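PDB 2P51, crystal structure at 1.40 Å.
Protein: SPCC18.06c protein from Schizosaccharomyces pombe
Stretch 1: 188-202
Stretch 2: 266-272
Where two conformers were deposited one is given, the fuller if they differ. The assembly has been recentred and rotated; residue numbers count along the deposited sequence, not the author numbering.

Stretch 1, residues 188-202: EYEEFYKILCIYFPK
Stretch 2, residues 266-272: LNQLYGL

A helix can pack an irregular segment along one face, using residues spaced three and four apart, and residues 188-202 packed against 266-272 illustrate the principle. Glu 188 is the N-cap of a helix running from Tyr 189 to Tyr 199, with i to i+4 bonds such as Tyr 193 N to Tyr 189 O at 2.7 Å; Phe 200 then leaves helical angles (phi/psi -123/70). The partner lacks regular secondary structure: Asn 267 is left-handed (58/34), Leu 269 is extended (-95/136), and a type II turn spans Leu 269 to Leu 272, with Gly 271 at 79/6. The two stretches run antiparallel, CA atoms of Tyr 189 and Leu 272 lying 7.8 Å apart and those of Lys 202 and Asn 267 6.4 Å. Together they bury 485 Å².

Apolar packing centres on Leu 269 (chi1 m, chi2 t), whose CD1 lies 3.8 Å from Leu 196 CD2 and 4.3 Å from Phe 192 CE2, at the edge of that ring. Tyr 189 and Phe 192 are both t; Tyr 189 CZ meets Leu 272 CB obliquely at 3.6 Å. Beyond the helix, Lys 202 CG approaches Leu 266 CD1 to 3.7 Å.

Direct polar contacts converge on Asn 267 (chi1 m, chi2 -6°). Tyr 193, also t, points its CB sideways, yet its ring carries OH to Asn 267 O, donating a 2.7 Å hydrogen bond. Asn 267 ND2 in turn donates to Pro 201 O at 3.1 Å and 166°, so this one residue binds both the helix and the chain that follows it.

Water completes the polar network. One molecule lies 2.8 Å from Tyr 189 OH and accepts from Leu 269 N at 3.0 Å; another donates to Tyr 193 OH at 3.1 Å and accepts from Asn 267 ND2 at 3.0 Å, giving Tyr 193 and Asn 267 a second link, through water, beside the direct bond.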

# COMPACT_ATOMS: atom_id res chain seq x y z
N GLU A 188 5.44 19.15 7.31
CA GLU A 188 4.02 19.49 7.34
C GLU A 188 3.24 18.72 6.28
O GLU A 188 3.79 18.43 5.21
CB GLU A 188 3.83 20.98 7.14
CG GLU A 188 4.46 21.84 8.24
CD GLU A 188 3.42 22.16 9.29
OE1 GLU A 188 3.41 21.49 10.35
OE2 GLU A 188 2.59 23.06 9.03
N TYR A 189 1.98 18.40 6.61
CA TYR A 189 1.16 17.57 5.73
C TYR A 189 0.99 18.23 4.37
O TYR A 189 1.00 17.53 3.37
CB TYR A 189 -0.24 17.26 6.30
CG TYR A 189 -1.07 16.38 5.37
CD1 TYR A 189 -0.74 15.05 5.17
CD2 TYR A 189 -2.17 16.86 4.67
CE1 TYR A 189 -1.50 14.24 4.32
CE2 TYR A 189 -2.95 16.08 3.82
CZ TYR A 189 -2.60 14.75 3.64
OH TYR A 189 -3.34 13.95 2.79
N GLU A 190 0.80 19.55 4.35
CA GLU A 190 0.58 20.24 3.08
C GLU A 190 1.68 19.90 2.07
O GLU A 190 1.36 19.65 0.90
CB GLU A 190 0.51 21.76 3.30
CG GLU A 190 -0.56 22.24 4.24
CD GLU A 190 -0.29 21.97 5.71
OE1 GLU A 190 0.86 21.84 6.19
OE2 GLU A 190 -1.30 21.81 6.45
N GLU A 191 2.93 19.87 2.50
CA GLU A 191 4.05 19.55 1.64
C GLU A 191 4.07 18.06 1.27
O GLU A 191 4.38 17.68 0.14
CB GLU A 191 5.42 19.88 2.27
CG GLU A 191 6.60 19.78 1.32
CD GLU A 191 7.96 20.18 1.86
OE1 GLU A 191 8.09 20.91 2.88
OE2 GLU A 191 9.01 19.78 1.27
N PHE A 192 3.75 17.21 2.24
CA PHE A 192 3.68 15.79 1.94
C PHE A 192 2.64 15.56 0.87
O PHE A 192 2.92 14.83 -0.10
CB PHE A 192 3.30 15.07 3.23
CG PHE A 192 2.90 13.63 3.08
CD1 PHE A 192 3.92 12.68 3.02
CD2 PHE A 192 1.59 13.22 3.03
CE1 PHE A 192 3.61 11.33 2.89
CE2 PHE A 192 1.30 11.88 2.87
CZ PHE A 192 2.28 10.92 2.79
N TYR A 193 1.45 16.15 1.04
CA TYR A 193 0.36 15.96 0.11
C TYR A 193 0.74 16.43 -1.28
O TYR A 193 0.43 15.78 -2.30
CB TYR A 193 -0.85 16.75 0.63
CG TYR A 193 -2.09 16.51 -0.22
CD1 TYR A 193 -2.81 15.31 -0.15
CD2 TYR A 193 -2.50 17.51 -1.09
CE1 TYR A 193 -3.92 15.11 -0.93
CE2 TYR A 193 -3.62 17.30 -1.88
CZ TYR A 193 -4.31 16.11 -1.80
OH TYR A 193 -5.43 15.95 -2.59
N LYS A 194 1.39 17.58 -1.38
CA LYS A 194 1.77 18.10 -2.69
C LYS A 194 2.68 17.15 -3.45
O LYS A 194 2.53 16.87 -4.64
CB LYS A 194 2.50 19.43 -2.47
CG LYS A 194 3.08 20.07 -3.69
CD LYS A 194 3.29 21.56 -3.25
CE LYS A 194 2.35 21.74 -2.04
NZ LYS A 194 0.94 21.98 -2.45
N ILE A 195 3.70 16.64 -2.75
CA ILE A 195 4.64 15.74 -3.43
C ILE A 195 3.98 14.42 -3.69
O ILE A 195 4.16 13.81 -4.74
CB ILE A 195 5.86 15.59 -2.48
CG1 ILE A 195 6.59 16.92 -2.32
CG2 ILE A 195 6.75 14.46 -2.92
CD1 ILE A 195 7.75 16.99 -1.37
N LEU A 196 3.15 13.98 -2.73
CA LEU A 196 2.47 12.70 -2.97
C LEU A 196 1.63 12.77 -4.24
O LEU A 196 1.68 11.78 -4.98
CB LEU A 196 1.52 12.31 -1.85
CG LEU A 196 1.10 10.84 -1.81
CD1 LEU A 196 2.30 9.92 -1.50
CD2 LEU A 196 0.03 10.66 -0.77
N CYS A 197 0.91 13.85 -4.46
CA CYS A 197 0.02 13.92 -5.64
C CYS A 197 0.78 14.09 -6.94
O CYS A 197 0.28 13.93 -8.04
CB CYS A 197 -1.04 15.03 -5.42
SG CYS A 197 -2.22 14.51 -4.11
N ILE A 198 2.10 14.39 -6.85
CA ILE A 198 2.86 14.36 -8.14
C ILE A 198 3.22 12.94 -8.53
O ILE A 198 3.13 12.53 -9.70
CB ILE A 198 4.09 15.26 -7.99
CG1 ILE A 198 3.73 16.75 -7.89
CG2 ILE A 198 5.13 15.00 -9.08
CD1 ILE A 198 4.90 17.59 -7.43
N TYR A 199 3.65 12.12 -7.55
CA TYR A 199 3.96 10.73 -7.85
C TYR A 199 2.72 9.86 -8.06
O TYR A 199 2.80 8.92 -8.87
CB TYR A 199 4.79 10.11 -6.69
CG TYR A 199 6.22 10.60 -6.70
CD1 TYR A 199 7.22 9.95 -7.46
CD2 TYR A 199 6.57 11.72 -5.94
CE1 TYR A 199 8.53 10.44 -7.44
CE2 TYR A 199 7.87 12.20 -5.93
CZ TYR A 199 8.85 11.56 -6.69
OH TYR A 199 10.15 12.05 -6.66
N PHE A 200 1.62 10.16 -7.36
CA PHE A 200 0.39 9.40 -7.45
C PHE A 200 -0.74 10.36 -7.85
O PHE A 200 -1.59 10.70 -7.02
CB PHE A 200 0.04 8.74 -6.11
CG PHE A 200 1.22 7.88 -5.61
CD1 PHE A 200 1.38 6.58 -6.05
CD2 PHE A 200 2.13 8.38 -4.68
CE1 PHE A 200 2.41 5.77 -5.59
CE2 PHE A 200 3.18 7.58 -4.22
CZ PHE A 200 3.33 6.26 -4.67
N PRO A 201 -0.74 10.87 -9.08
CA PRO A 201 -1.66 11.93 -9.43
C PRO A 201 -3.13 11.52 -9.44
O PRO A 201 -3.98 12.42 -9.40
CB PRO A 201 -1.22 12.33 -10.84
CG PRO A 201 -0.50 11.10 -11.37
CD PRO A 201 0.22 10.53 -10.17
N LYS A 202 -3.44 10.24 -9.52
CA LYS A 202 -4.83 9.77 -9.48
C LYS A 202 -4.94 8.64 -8.48
O LYS A 202 -4.47 7.52 -8.77
CB LYS A 202 -5.23 9.31 -10.88
CG LYS A 202 -6.62 8.69 -10.97
CD LYS A 202 -7.10 8.53 -12.41
CE LYS A 202 -8.57 8.16 -12.40
NZ LYS A 202 -8.92 6.79 -12.82
N LEU A 266 -11.29 11.89 -5.49
CA LEU A 266 -9.90 11.82 -5.91
C LEU A 266 -8.91 12.48 -4.93
O LEU A 266 -9.05 13.61 -4.48
CB LEU A 266 -9.78 12.53 -7.27
CG LEU A 266 -8.69 12.14 -8.24
CD1 LEU A 266 -8.69 10.66 -8.64
CD2 LEU A 266 -8.81 13.00 -9.51
N ASN A 267 -7.85 11.73 -4.65
CA ASN A 267 -6.70 12.17 -3.85
C ASN A 267 -7.11 12.61 -2.46
O ASN A 267 -6.48 13.54 -1.91
CB ASN A 267 -5.91 13.26 -4.59
CG ASN A 267 -5.46 12.76 -5.96
OD1 ASN A 267 -5.61 11.60 -6.35
ND2 ASN A 267 -4.92 13.66 -6.74
N GLN A 268 -8.11 12.01 -1.86
CA GLN A 268 -8.43 12.37 -0.48
C GLN A 268 -7.98 11.22 0.43
O GLN A 268 -8.47 10.10 0.28
CB GLN A 268 -9.93 12.61 -0.25
CG GLN A 268 -10.56 13.65 -1.20
CD GLN A 268 -9.89 14.98 -1.01
OE1 GLN A 268 -9.80 15.43 0.12
NE2 GLN A 268 -9.38 15.62 -2.09
N LEU A 269 -7.07 11.49 1.37
CA LEU A 269 -6.60 10.40 2.22
C LEU A 269 -7.38 10.36 3.51
O LEU A 269 -7.62 11.43 4.10
CB LEU A 269 -5.11 10.59 2.53
CG LEU A 269 -4.14 10.67 1.35
CD1 LEU A 269 -2.72 10.59 1.90
CD2 LEU A 269 -4.44 9.55 0.39
N TYR A 270 -7.80 9.20 3.99
CA TYR A 270 -8.55 9.15 5.24
C TYR A 270 -7.75 9.70 6.41
O TYR A 270 -6.61 9.38 6.63
CB TYR A 270 -8.94 7.70 5.55
CG TYR A 270 -9.76 7.63 6.82
CD1 TYR A 270 -11.06 8.13 6.81
CD2 TYR A 270 -9.22 7.09 7.99
CE1 TYR A 270 -11.80 8.06 7.98
CE2 TYR A 270 -9.96 7.02 9.14
CZ TYR A 270 -11.24 7.52 9.13
OH TYR A 270 -12.01 7.46 10.28
N GLY A 271 -8.31 10.53 7.27
CA GLY A 271 -7.74 10.94 8.53
C GLY A 271 -6.68 12.01 8.44
O GLY A 271 -6.05 12.36 9.43
N LEU A 272 -6.45 12.57 7.25
CA LEU A 272 -5.38 13.52 7.01
C LEU A 272 -5.83 14.79 6.28
O LEU A 272 -6.71 14.55 5.39
CB LEU A 272 -4.29 12.80 6.19
CG LEU A 272 -3.47 11.78 7.01
CD1 LEU A 272 -2.56 10.96 6.13
CD2 LEU A 272 -2.69 12.51 8.10
O HOH W 1 -6.01 14.27 1.98
O HOH W 2 -5.15 16.41 -5.61